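Side-chain contacts in meta cleavage compound hydrolase (Janthinobacterium, PDB 1J1I), which hydrolyses a carbon-carbon bond in the meta ring-cleavage product formed during carbazole breakdown, probably releasing anthranilate: residues Val135-Ala140 with His261-Glu266; Pro257-Gly260 with Ile265-Pro268; Val39-Gly44 with Gly53-Val58. One frame throughout, in Å; residues are numbered along the deposited sequence.

In the fold
Following the chain from the N terminus, interaction 3 comes first: it closes the short loop between strand 38-42, an inner strand of the alpha/beta hydrolase sheet, and helix 51-55. Interaction 1 spans far more sequence, joining the end of strand 131-137 to residues 261-266. Interaction 2 is a local closure, in which residues 265-268 turn back on the loop 257-260 after strand 251-256. Interactions 1 and 2 cross, since 261-266 lies within the span of 2, and they share helix 263-266. M264 packs on N54 and W55 of interaction 3, and M137 on W55. Together the contacts tie the strand ends of the sheet to helices 51-55 and 263-266.

Interaction 1 of 3, residues Val135-Ala140 with His261-Glu266; sequences VLMGSA and HWAMIE
The sulfur of M137 is met by several groups of the 261-266 segment. M264 N points its N-H at M137 SD over 3.6 Å, a weak hydrogen bond to a soft acceptor, and the sulfur of M264 lies close by, with SD to SD of M137 at 3.4 Å. The methyl of A263 adds apolar packing, its CB 4.0 Å from M137 SD. M137 places its sulfur here because CG runs anti to the backbone N (chi1 -172°) and the chain then bends twice. The two methionines cross at about a right angle, and the CE methyl of M137 rests on M264 CB at 3.6 Å. Flexible, unbranched thioethers suit this place, for they pack against A263 and each other and still offer a sulfur to a backbone N-H in the first turn of the helix.

One residue further along, G138 turns the chain out of the strand with a positive phi of 53°, easily adopted by glycine. Having no side chain, it also allows the backbone of H261 to pass close. G138 O lies 3.1 Å from H261 CE1, approaching the imidazole obliquely, while H261 ND1 is hydrogen-bonded to D233. Just after H261 in the chain, the helix start is secured from within: W262, the N-cap, gives its N-H to OE2 of E266 at 3.0 Å and receives the N-H groups of both I265 and E266 on its carbonyl.

H261 and D233, with nearby S114, match a serine-hydrolase triad. The carbonyl of G138, close to CE1 though oblique to the ring, may help to keep the imidazole in place.

Interaction 2 of 3, residues Pro257-Gly260 with Ile265-Pro268; sequences PHCG and IEHP
P257 comes near the second segment through its carbonyl, with P257 O 4.3 Å from H267 NE2, a distance of packing rather than bonding. Its ring serves the next residue instead, since CB sits over one face of the H258 imidazole.

H258 makes the first of two polar links, by its backbone. H267 NE2 donates to H258 O at 2.8 Å, with an N-H...O angle of 156°. The oxygen lies close to the plane of the H267 ring, as an imidazole N-H requires, whereas the donor is tilted 33° from the carbonyl plane. With CG anti to its own carbonyl carbon (chi1 -53°), H267 can swing its ring back from the helix end to meet this loop. The side chain of H258 leads away from the contact and bonds to D249 of the second subunit.

C259 turns its thiol to the same imidazole. Its SG lies at the ring edge, 3.8 Å from H267 CD2, a sulfur-aromatic contact for which a small, polarisable side chain is well suited. The N-H of C259 makes a weak bond to D232.

G260 ends the segment with a short bond: G260 N to E266 OE1 measures 2.7 Å, and the carboxylate is met on its syn side. The absence of a side chain matters, for a CB on G260 would run into OE2. N172 also donates to OE1, which thus takes two N-H donors, and OE2 takes a third from W262; together they would favour the ionised form.

Such a loop, leading from the last strand of the sheet to a short helix, is where an alpha/beta hydrolase carries its catalytic histidine, here H261, immediately after G260.

Interaction 3 of 3, residues Val39-Gly44 with Gly53-Val58; sequences VILIHG and GNWRNV
L41 lies over one face of the W55 indole, its CB 3.6 Å from the centroid of the five-membered ring and 12° off the ring normal, a clear CH-pi contact. Its CD1 spreads further over the ring, 3.8 Å from W55 CD2. The opposite face carries CB of N54, nearer the rim, so the flat indole is held between two aliphatic groups. Along the indole edge runs the strand backbone, with I42 O 3.4 Å from W55 CZ2.

The second grip is polar. N54 OD1 accepts the N-H of G44 at 2.9 Å, with an N-H...O angle of 160° and the donor tilted from the amide plane. The short asparagine side chain suits the close approach of helix and turn, where CA of H43 and CA of N54 are 5.8 Å apart, and its OD1 also touches CB of H43.

Next comes what positions these groups. W55 NE1 and H43 N are both donors and cannot bond each other; a water lies between them, accepting weakly from each and donating to L41 O at 2.8 Å. H43 itself turns aside from the helix, CG lying between its backbone N and carbonyl carbon (chi1 63°). This puts ND1 where it donates to G44 O at 2.8 Å, while NE2 accepts from the backbone N-H of M73. Both ring nitrogens thus brace the His-Gly turn after the strand, which approaches S114 and, as in related hydrolases, probably borders the oxyanion hole.

Farther out, L41 and W55 both rest on V111 of strand 108-113. F271 of helix 268-281 touches the indole too, and M264 packs on N54 and W55 from helix 263-266, so the W55 indole lies between the central sheet and the C-terminal helices.

Interaction 1 of 3, residues Val135-Ala140 with His261-Glu266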
ATOM      1  N   VAL A 135      -3.284   6.594 -10.449  1.00 18.35           N
ATOM      2  CA  VAL A 135      -3.608   5.406  -9.660  1.00 18.51           C
ATOM      3  C   VAL A 135      -4.081   4.336 -10.629  1.00 18.92           C
ATOM      4  O   VAL A 135      -5.074   4.522 -11.324  1.00 17.90           O
ATOM      5  CB  VAL A 135      -4.729   5.690  -8.636  1.00 18.72           C
ATOM      6  CG1 VAL A 135      -5.100   4.400  -7.890  1.00 23.08           C
ATOM      7  CG2 VAL A 135      -4.271   6.764  -7.653  1.00 19.19           C
ATOM      8  N   LEU A 136      -3.347   3.231 -10.695  1.00 18.12           N
ATOM      9  CA  LEU A 136      -3.693   2.137 -11.584  1.00 16.53           C
ATOM     10  C   LEU A 136      -4.248   1.023 -10.708  1.00 21.97           C
ATOM     11  O   LEU A 136      -3.559   0.501  -9.835  1.00 24.27           O
ATOM     12  CB  LEU A 136      -2.453   1.665 -12.340  1.00 16.93           C
ATOM     13  CG  LEU A 136      -1.774   2.751 -13.180  1.00 19.30           C
ATOM     14  CD1 LEU A 136      -0.430   2.239 -13.668  1.00 17.78           C
ATOM     15  CD2 LEU A 136      -2.674   3.148 -14.356  1.00 22.06           C
ATOM     16  N   MET A 137      -5.503   0.673 -10.945  1.00 21.10           N
ATOM     17  CA  MET A 137      -6.173  -0.338 -10.139  1.00 26.18           C
ATOM     18  C   MET A 137      -6.600  -1.501 -11.021  1.00 27.41           C
ATOM     19  O   MET A 137      -7.539  -1.372 -11.810  1.00 26.00           O
ATOM     20  CB  MET A 137      -7.390   0.307  -9.470  1.00 22.36           C
ATOM     21  CG  MET A 137      -8.095  -0.543  -8.437  1.00 18.99           C
ATOM     22  SD  MET A 137      -9.878  -0.442  -8.611  1.00 24.75           S
ATOM     23  CE  MET A 137     -10.155   1.349  -8.766  1.00 24.18           C
ATOM     24  N   GLY A 138      -5.914  -2.634 -10.884  1.00 27.32           N
ATOM     25  CA  GLY A 138      -6.234  -3.793 -11.701  1.00 26.11           C
ATOM     26  C   GLY A 138      -6.205  -3.333 -13.143  1.00 26.81           C
ATOM     27  O   GLY A 138      -6.920  -3.851 -14.008  1.00 24.83           O
ATOM     28  N   SER A 139      -5.349  -2.349 -13.392  1.00 26.75           N
ATOM     29  CA  SER A 139      -5.209  -1.741 -14.706  1.00 21.75           C
ATOM     30  C   SER A 139      -4.739  -2.621 -15.849  1.00 23.47           C
ATOM     31  O   SER A 139      -3.841  -3.450 -15.703  1.00 23.69           O
ATOM     32  CB  SER A 139      -4.273  -0.534 -14.624  1.00 26.64           C
ATOM     33  OG  SER A 139      -4.087   0.041 -15.908  1.00 26.90           O
ATOM     34  N   ALA A 140      -5.361  -2.412 -17.003  1.00 22.77           N
ATOM     35  CA  ALA A 140      -4.995  -3.115 -18.211  1.00 25.06           C
ATOM     36  C   ALA A 140      -3.731  -2.401 -18.705  1.00 28.53           C
ATOM     37  O   ALA A 140      -3.393  -1.320 -18.213  1.00 27.85           O
ATOM     38  CB  ALA A 140      -6.113  -2.990 -19.240  1.00 25.81           C
ATOM     39  N   HIS A 261     -10.867  -8.286  -9.194  1.00 21.89           N
ATOM     40  CA  HIS A 261     -10.533  -7.284 -10.203  1.00 23.52           C
ATOM     41  C   HIS A 261     -11.098  -5.878  -9.960  1.00 22.94           C
ATOM     42  O   HIS A 261     -10.665  -4.922 -10.607  1.00 19.84           O
ATOM     43  CB  HIS A 261     -10.996  -7.810 -11.571  1.00 24.09           C
ATOM     44  CG  HIS A 261     -10.455  -7.048 -12.744  1.00 20.72           C
ATOM     45  ND1 HIS A 261      -9.108  -6.827 -12.936  1.00 21.90           N
ATOM     46  CD2 HIS A 261     -11.081  -6.499 -13.813  1.00 24.08           C
ATOM     47  CE1 HIS A 261      -8.926  -6.175 -14.073  1.00 24.70           C
ATOM     48  NE2 HIS A 261     -10.108  -5.964 -14.624  1.00 22.99           N
ATOM     49  N   TRP A 262     -12.050  -5.747  -9.033  1.00 21.48           N
ATOM     50  CA  TRP A 262     -12.672  -4.450  -8.737  1.00 21.34           C
ATOM     51  C   TRP A 262     -12.518  -3.987  -7.284  1.00 24.28           C
ATOM     52  O   TRP A 262     -13.497  -3.919  -6.543  1.00 22.87           O
ATOM     53  CB  TRP A 262     -14.171  -4.482  -9.073  1.00 27.22           C
ATOM     54  CG  TRP A 262     -14.503  -4.784 -10.505  1.00 28.62           C
ATOM     55  CD1 TRP A 262     -13.707  -4.578 -11.596  1.00 33.39           C
ATOM     56  CD2 TRP A 262     -15.747  -5.288 -11.006  1.00 30.20           C
ATOM     57  NE1 TRP A 262     -14.379  -4.923 -12.745  1.00 34.31           N
ATOM     58  CE2 TRP A 262     -15.632  -5.362 -12.411  1.00 28.32           C
ATOM     59  CE3 TRP A 262     -16.948  -5.684 -10.402  1.00 30.54           C
ATOM     60  CZ2 TRP A 262     -16.678  -5.816 -13.226  1.00 31.91           C
ATOM     61  CZ3 TRP A 262     -17.990  -6.135 -11.214  1.00 32.69           C
ATOM     62  CH2 TRP A 262     -17.844  -6.196 -12.612  1.00 29.14           C
ATOM     63  N   ALA A 263     -11.299  -3.643  -6.882  1.00 24.15           N
ATOM     64  CA  ALA A 263     -11.053  -3.201  -5.514  1.00 21.01           C
ATOM     65  C   ALA A 263     -11.988  -2.079  -5.049  1.00 22.67           C
ATOM     66  O   ALA A 263     -12.486  -2.110  -3.925  1.00 18.47           O
ATOM     67  CB  ALA A 263      -9.592  -2.761  -5.364  1.00 21.88           C
ATOM     68  N   MET A 264     -12.236  -1.092  -5.909  1.00 24.21           N
ATOM     69  CA  MET A 264     -13.097   0.035  -5.539  1.00 24.02           C
ATOM     70  C   MET A 264     -14.545  -0.362  -5.248  1.00 23.52           C
ATOM     71  O   MET A 264     -15.267   0.369  -4.561  1.00 22.84           O
ATOM     72  CB  MET A 264     -13.092   1.106  -6.635  1.00 23.04           C
ATOM     73  CG  MET A 264     -13.915   0.751  -7.860  1.00 24.22           C
ATOM     74  SD  MET A 264     -13.298  -0.675  -8.756  1.00 24.53           S
ATOM     75  CE  MET A 264     -14.482  -0.763 -10.075  1.00 36.08           C
ATOM     76  N   ILE A 265     -14.972  -1.500  -5.788  1.00 21.66           N
ATOM     77  CA  ILE A 265     -16.333  -1.981  -5.568  1.00 25.74           C
ATOM     78  C   ILE A 265     -16.372  -2.998  -4.427  1.00 25.53           C
ATOM     79  O   ILE A 265     -17.259  -2.950  -3.573  1.00 27.35           O
ATOM     80  CB  ILE A 265     -16.917  -2.646  -6.848  1.00 26.08           C
ATOM     81  CG1 ILE A 265     -17.076  -1.603  -7.959  1.00 28.28           C
ATOM     82  CG2 ILE A 265     -18.268  -3.286  -6.537  1.00 29.95           C
ATOM     83  CD1 ILE A 265     -17.535  -2.181  -9.292  1.00 26.03           C
ATOM     84  N   GLU A 266     -15.401  -3.906  -4.409  1.00 23.23           N
ATOM     85  CA  GLU A 266     -15.333  -4.952  -3.387  1.00 26.43           C
ATOM     86  C   GLU A 266     -14.964  -4.440  -1.993  1.00 26.61           C
ATOM     87  O   GLU A 266     -15.446  -4.962  -0.987  1.00 23.33           O
ATOM     88  CB  GLU A 266     -14.333  -6.029  -3.813  1.00 23.54           C
ATOM     89  CG  GLU A 266     -14.630  -6.653  -5.168  1.00 21.67           C
ATOM     90  CD  GLU A 266     -13.531  -7.587  -5.636  1.00 23.09           C
ATOM     91  OE1 GLU A 266     -13.169  -8.518  -4.879  1.00 23.26           O
ATOM     92  OE2 GLU A 266     -13.028  -7.392  -6.765  1.00 22.18           O
TER

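Interaction 2 of 3, residues Pro257-Gly260 with Ile265-Pro268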
ATOM      1  N   PRO A 257      -5.578  -8.291  -0.045  1.00 20.63           N
ATOM      2  CA  PRO A 257      -5.957  -9.707   0.015  1.00 21.46           C
ATOM      3  C   PRO A 257      -7.472  -9.865  -0.130  1.00 21.09           C
ATOM      4  O   PRO A 257      -8.218  -8.911   0.088  1.00 19.01           O
ATOM      5  CB  PRO A 257      -5.466 -10.130   1.395  1.00 20.32           C
ATOM      6  CG  PRO A 257      -5.761  -8.889   2.227  1.00 21.62           C
ATOM      7  CD  PRO A 257      -5.273  -7.764   1.301  1.00 18.72           C
ATOM      8  N   HIS A 258      -7.917 -11.062  -0.511  1.00 22.82           N
ATOM      9  CA  HIS A 258      -9.347 -11.346  -0.649  1.00 25.85           C
ATOM     10  C   HIS A 258     -10.010 -10.260  -1.482  1.00 24.45           C
ATOM     11  O   HIS A 258     -11.045  -9.703  -1.111  1.00 20.74           O
ATOM     12  CB  HIS A 258      -9.971 -11.398   0.741  1.00 27.60           C
ATOM     13  CG  HIS A 258      -9.179 -12.214   1.714  1.00 31.23           C
ATOM     14  ND1 HIS A 258      -8.906 -11.788   2.997  1.00 32.69           N
ATOM     15  CD2 HIS A 258      -8.579 -13.420   1.582  1.00 27.93           C
ATOM     16  CE1 HIS A 258      -8.169 -12.696   3.610  1.00 31.06           C
ATOM     17  NE2 HIS A 258      -7.956 -13.696   2.775  1.00 29.55           N
ATOM     18  N   CYS A 259      -9.396  -9.977  -2.622  1.00 24.71           N
ATOM     19  CA  CYS A 259      -9.864  -8.931  -3.507  1.00 22.33           C
ATOM     20  C   CYS A 259      -9.682  -9.367  -4.947  1.00 19.45           C
ATOM     21  O   CYS A 259      -8.624  -9.871  -5.325  1.00 22.89           O
ATOM     22  CB  CYS A 259      -9.055  -7.660  -3.228  1.00 22.29           C
ATOM     23  SG  CYS A 259      -9.518  -6.215  -4.179  1.00 24.36           S
ATOM     24  N   GLY A 260     -10.727  -9.172  -5.745  1.00 19.51           N
ATOM     25  CA  GLY A 260     -10.681  -9.545  -7.144  1.00 20.07           C
ATOM     26  C   GLY A 260     -10.216  -8.411  -8.041  1.00 24.60           C
ATOM     27  O   GLY A 260      -9.308  -7.656  -7.685  1.00 21.05           O
ATOM     28  N   ILE A 265     -14.972  -1.500  -5.788  1.00 21.66           N
ATOM     29  CA  ILE A 265     -16.333  -1.981  -5.568  1.00 25.74           C
ATOM     30  C   ILE A 265     -16.372  -2.998  -4.427  1.00 25.53           C
ATOM     31  O   ILE A 265     -17.259  -2.950  -3.573  1.00 27.35           O
ATOM     32  CB  ILE A 265     -16.917  -2.646  -6.848  1.00 26.08           C
ATOM     33  CG1 ILE A 265     -17.076  -1.603  -7.959  1.00 28.28           C
ATOM     34  CG2 ILE A 265     -18.268  -3.286  -6.537  1.00 29.95           C
ATOM     35  CD1 ILE A 265     -17.535  -2.181  -9.292  1.00 26.03           C
ATOM     36  N   GLU A 266     -15.401  -3.906  -4.409  1.00 23.23           N
ATOM     37  CA  GLU A 266     -15.333  -4.952  -3.387  1.00 26.43           C
ATOM     38  C   GLU A 266     -14.964  -4.440  -1.993  1.00 26.61           C
ATOM     39  O   GLU A 266     -15.446  -4.962  -0.987  1.00 23.33           O
ATOM     40  CB  GLU A 266     -14.333  -6.029  -3.813  1.00 23.54           C
ATOM     41  CG  GLU A 266     -14.630  -6.653  -5.168  1.00 21.67           C
ATOM     42  CD  GLU A 266     -13.531  -7.587  -5.636  1.00 23.09           C
ATOM     43  OE1 GLU A 266     -13.169  -8.518  -4.879  1.00 23.26           O
ATOM     44  OE2 GLU A 266     -13.028  -7.392  -6.765  1.00 22.18           O
ATOM     45  N   HIS A 267     -14.106  -3.424  -1.935  1.00 23.44           N
ATOM     46  CA  HIS A 267     -13.671  -2.849  -0.667  1.00 26.33           C
ATOM     47  C   HIS A 267     -13.542  -1.343  -0.849  1.00 24.44           C
ATOM     48  O   HIS A 267     -12.434  -0.805  -0.841  1.00 20.41           O
ATOM     49  CB  HIS A 267     -12.313  -3.435  -0.265  1.00 22.99           C
ATOM     50  CG  HIS A 267     -12.278  -4.932  -0.259  1.00 21.56           C
ATOM     51  ND1 HIS A 267     -12.903  -5.689   0.710  1.00 19.66           N
ATOM     52  CD2 HIS A 267     -11.700  -5.813  -1.109  1.00 19.36           C
ATOM     53  CE1 HIS A 267     -12.707  -6.971   0.457  1.00 19.44           C
ATOM     54  NE2 HIS A 267     -11.982  -7.073  -0.642  1.00 22.73           N
ATOM     55  N   PRO A 268     -14.677  -0.640  -1.004  1.00 26.46           N
ATOM     56  CA  PRO A 268     -14.659   0.814  -1.200  1.00 23.43           C
ATOM     57  C   PRO A 268     -13.917   1.642  -0.153  1.00 23.77           C
ATOM     58  O   PRO A 268     -13.117   2.512  -0.508  1.00 23.21           O
ATOM     59  CB  PRO A 268     -16.148   1.172  -1.319  1.00 20.90           C
ATOM     60  CG  PRO A 268     -16.837   0.088  -0.533  1.00 27.15           C
ATOM     61  CD  PRO A 268     -16.060  -1.149  -0.906  1.00 26.47           C
TER

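Interaction 3 of 3, residues Val39-Gly44 with Gly53-Val58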
ATOM      1  N   VAL A  39      -9.629  15.392  -8.866  1.00 20.61           N
ATOM      2  CA  VAL A  39      -9.308  13.977  -9.024  1.00 20.57           C
ATOM      3  C   VAL A  39     -10.328  13.361  -9.974  1.00 19.39           C
ATOM      4  O   VAL A  39     -11.534  13.413  -9.717  1.00 22.37           O
ATOM      5  CB  VAL A  39      -9.397  13.213  -7.688  1.00 21.04           C
ATOM      6  CG1 VAL A  39      -9.080  11.737  -7.916  1.00 19.02           C
ATOM      7  CG2 VAL A  39      -8.446  13.819  -6.677  1.00 22.72           C
ATOM      8  N   ILE A  40      -9.840  12.772 -11.064  1.00 18.09           N
ATOM      9  CA  ILE A  40     -10.707  12.148 -12.053  1.00 17.29           C
ATOM     10  C   ILE A  40     -10.713  10.631 -11.907  1.00 18.72           C
ATOM     11  O   ILE A  40      -9.656   9.995 -11.898  1.00 19.25           O
ATOM     12  CB  ILE A  40     -10.253  12.486 -13.488  1.00 22.88           C
ATOM     13  CG1 ILE A  40     -10.293  14.003 -13.704  1.00 29.41           C
ATOM     14  CG2 ILE A  40     -11.142  11.754 -14.501  1.00 25.70           C
ATOM     15  CD1 ILE A  40      -9.868  14.438 -15.098  1.00 31.88           C
ATOM     16  N   LEU A  41     -11.907  10.058 -11.796  1.00 18.70           N
ATOM     17  CA  LEU A  41     -12.061   8.616 -11.661  1.00 19.25           C
ATOM     18  C   LEU A  41     -12.503   8.064 -13.015  1.00 19.21           C
ATOM     19  O   LEU A  41     -13.437   8.592 -13.623  1.00 22.21           O
ATOM     20  CB  LEU A  41     -13.107   8.298 -10.579  1.00 17.00           C
ATOM     21  CG  LEU A  41     -12.924   8.996  -9.221  1.00 20.53           C
ATOM     22  CD1 LEU A  41     -14.043   8.581  -8.270  1.00 19.05           C
ATOM     23  CD2 LEU A  41     -11.558   8.644  -8.618  1.00 20.73           C
ATOM     24  N   ILE A  42     -11.822   7.019 -13.489  1.00 19.35           N
ATOM     25  CA  ILE A  42     -12.142   6.403 -14.778  1.00 20.74           C
ATOM     26  C   ILE A  42     -12.540   4.946 -14.579  1.00 22.31           C
ATOM     27  O   ILE A  42     -11.730   4.129 -14.143  1.00 21.11           O
ATOM     28  CB  ILE A  42     -10.936   6.444 -15.752  1.00 20.90           C
ATOM     29  CG1 ILE A  42     -10.283   7.830 -15.739  1.00 26.81           C
ATOM     30  CG2 ILE A  42     -11.408   6.151 -17.165  1.00 18.33           C
ATOM     31  CD1 ILE A  42     -11.207   8.943 -16.161  1.00 39.42           C
ATOM     32  N   HIS A  43     -13.790   4.634 -14.910  1.00 19.58           N
ATOM     33  CA  HIS A  43     -14.344   3.290 -14.769  1.00 18.49           C
ATOM     34  C   HIS A  43     -13.662   2.253 -15.668  1.00 19.40           C
ATOM     35  O   HIS A  43     -12.925   2.599 -16.590  1.00 20.77           O
ATOM     36  CB  HIS A  43     -15.848   3.331 -15.071  1.00 19.18           C
ATOM     37  CG  HIS A  43     -16.170   3.742 -16.476  1.00 22.70           C
ATOM     38  ND1 HIS A  43     -16.135   2.859 -17.536  1.00 18.01           N
ATOM     39  CD2 HIS A  43     -16.473   4.950 -17.007  1.00 21.68           C
ATOM     40  CE1 HIS A  43     -16.401   3.506 -18.656  1.00 21.80           C
ATOM     41  NE2 HIS A  43     -16.609   4.777 -18.364  1.00 22.05           N
ATOM     42  N   GLY A  44     -13.924   0.980 -15.396  1.00 22.51           N
ATOM     43  CA  GLY A  44     -13.335  -0.078 -16.193  1.00 22.92           C
ATOM     44  C   GLY A  44     -14.151  -0.406 -17.428  1.00 27.16           C
ATOM     45  O   GLY A  44     -15.181   0.220 -17.698  1.00 21.55           O
ATOM     46  N   GLY A  53     -21.951   3.108 -11.262  1.00 24.70           N
ATOM     47  CA  GLY A  53     -21.773   1.749 -10.779  1.00 22.48           C
ATOM     48  C   GLY A  53     -20.365   1.460 -10.283  1.00 26.59           C
ATOM     49  O   GLY A  53     -20.173   0.676  -9.353  1.00 22.62           O
ATOM     50  N   ASN A  54     -19.370   2.088 -10.896  1.00 23.32           N
ATOM     51  CA  ASN A  54     -17.989   1.871 -10.489  1.00 26.50           C
ATOM     52  C   ASN A  54     -17.556   2.652  -9.250  1.00 24.50           C
ATOM     53  O   ASN A  54     -16.800   2.141  -8.430  1.00 25.27           O
ATOM     54  CB  ASN A  54     -17.021   2.240 -11.626  1.00 25.27           C
ATOM     55  CG  ASN A  54     -16.664   1.055 -12.513  1.00 23.15           C
ATOM     56  OD1 ASN A  54     -15.520   0.912 -12.933  1.00 24.79           O
ATOM     57  ND2 ASN A  54     -17.642   0.213 -12.809  1.00 27.16           N
ATOM     58  N   TRP A  55     -18.044   3.879  -9.099  1.00 22.08           N
ATOM     59  CA  TRP A  55     -17.580   4.718  -8.000  1.00 24.91           C
ATOM     60  C   TRP A  55     -18.562   5.196  -6.944  1.00 22.42           C
ATOM     61  O   TRP A  55     -18.192   5.984  -6.070  1.00 24.26           O
ATOM     62  CB  TRP A  55     -16.870   5.932  -8.598  1.00 18.50           C
ATOM     63  CG  TRP A  55     -15.864   5.559  -9.657  1.00 23.08           C
ATOM     64  CD1 TRP A  55     -16.010   5.671 -11.011  1.00 22.57           C
ATOM     65  CD2 TRP A  55     -14.552   5.033  -9.436  1.00 21.96           C
ATOM     66  NE1 TRP A  55     -14.865   5.249 -11.649  1.00 21.46           N
ATOM     67  CE2 TRP A  55     -13.956   4.853 -10.705  1.00 22.48           C
ATOM     68  CE3 TRP A  55     -13.820   4.694  -8.289  1.00 21.99           C
ATOM     69  CZ2 TRP A  55     -12.654   4.354 -10.857  1.00 22.60           C
ATOM     70  CZ3 TRP A  55     -12.526   4.198  -8.441  1.00 19.57           C
ATOM     71  CH2 TRP A  55     -11.960   4.034  -9.718  1.00 21.42           C
ATOM     72  N   ARG A  56     -19.799   4.721  -7.017  1.00 25.30           N
ATOM     73  CA  ARG A  56     -20.847   5.124  -6.086  1.00 26.35           C
ATOM     74  C   ARG A  56     -20.396   5.303  -4.635  1.00 26.04           C
ATOM     75  O   ARG A  56     -20.547   6.383  -4.061  1.00 25.15           O
ATOM     76  CB  ARG A  56     -21.993   4.112  -6.137  1.00 29.52           C
ATOM     77  CG  ARG A  56     -23.331   4.669  -5.697  1.00 39.08           C
ATOM     78  CD  ARG A  56     -24.463   3.885  -6.342  1.00 44.69           C
ATOM     79  NE  ARG A  56     -25.697   4.664  -6.407  1.00 53.61           N
ATOM     80  CZ  ARG A  56     -26.744   4.347  -7.162  1.00 57.56           C
ATOM     81  NH1 ARG A  56     -26.712   3.260  -7.925  1.00 57.05           N
ATOM     82  NH2 ARG A  56     -27.823   5.120  -7.161  1.00 59.94           N
ATOM     83  N   ASN A  57     -19.840   4.247  -4.054  1.00 25.71           N
ATOM     84  CA  ASN A  57     -19.405   4.272  -2.661  1.00 31.18           C
ATOM     85  C   ASN A  57     -18.035   4.881  -2.394  1.00 30.62           C
ATOM     86  O   ASN A  57     -17.645   5.043  -1.238  1.00 30.41           O
ATOM     87  CB  ASN A  57     -19.452   2.857  -2.083  1.00 34.54           C
ATOM     88  CG  ASN A  57     -20.845   2.267  -2.121  1.00 38.14           C
ATOM     89  OD1 ASN A  57     -21.810   2.907  -1.701  1.00 39.78           O
ATOM     90  ND2 ASN A  57     -20.959   1.042  -2.625  1.00 36.97           N
ATOM     91  N   VAL A  58     -17.303   5.218  -3.449  1.00 26.34           N
ATOM     92  CA  VAL A  58     -15.985   5.813  -3.280  1.00 24.63           C
ATOM     93  C   VAL A  58     -16.042   7.337  -3.343  1.00 25.35           C
ATOM     94  O   VAL A  58     -15.359   8.027  -2.581  1.00 22.97           O
ATOM     95  CB  VAL A  58     -14.997   5.284  -4.352  1.00 24.07           C
ATOM     96  CG1 VAL A  58     -13.693   6.066  -4.297  1.00 25.23           C
ATOM     97  CG2 VAL A  58     -14.722   3.799  -4.113  1.00 28.05           C
TER
HETATM   98  O   HOH W   1     -15.629   6.857 -13.985  1.00 17.11           O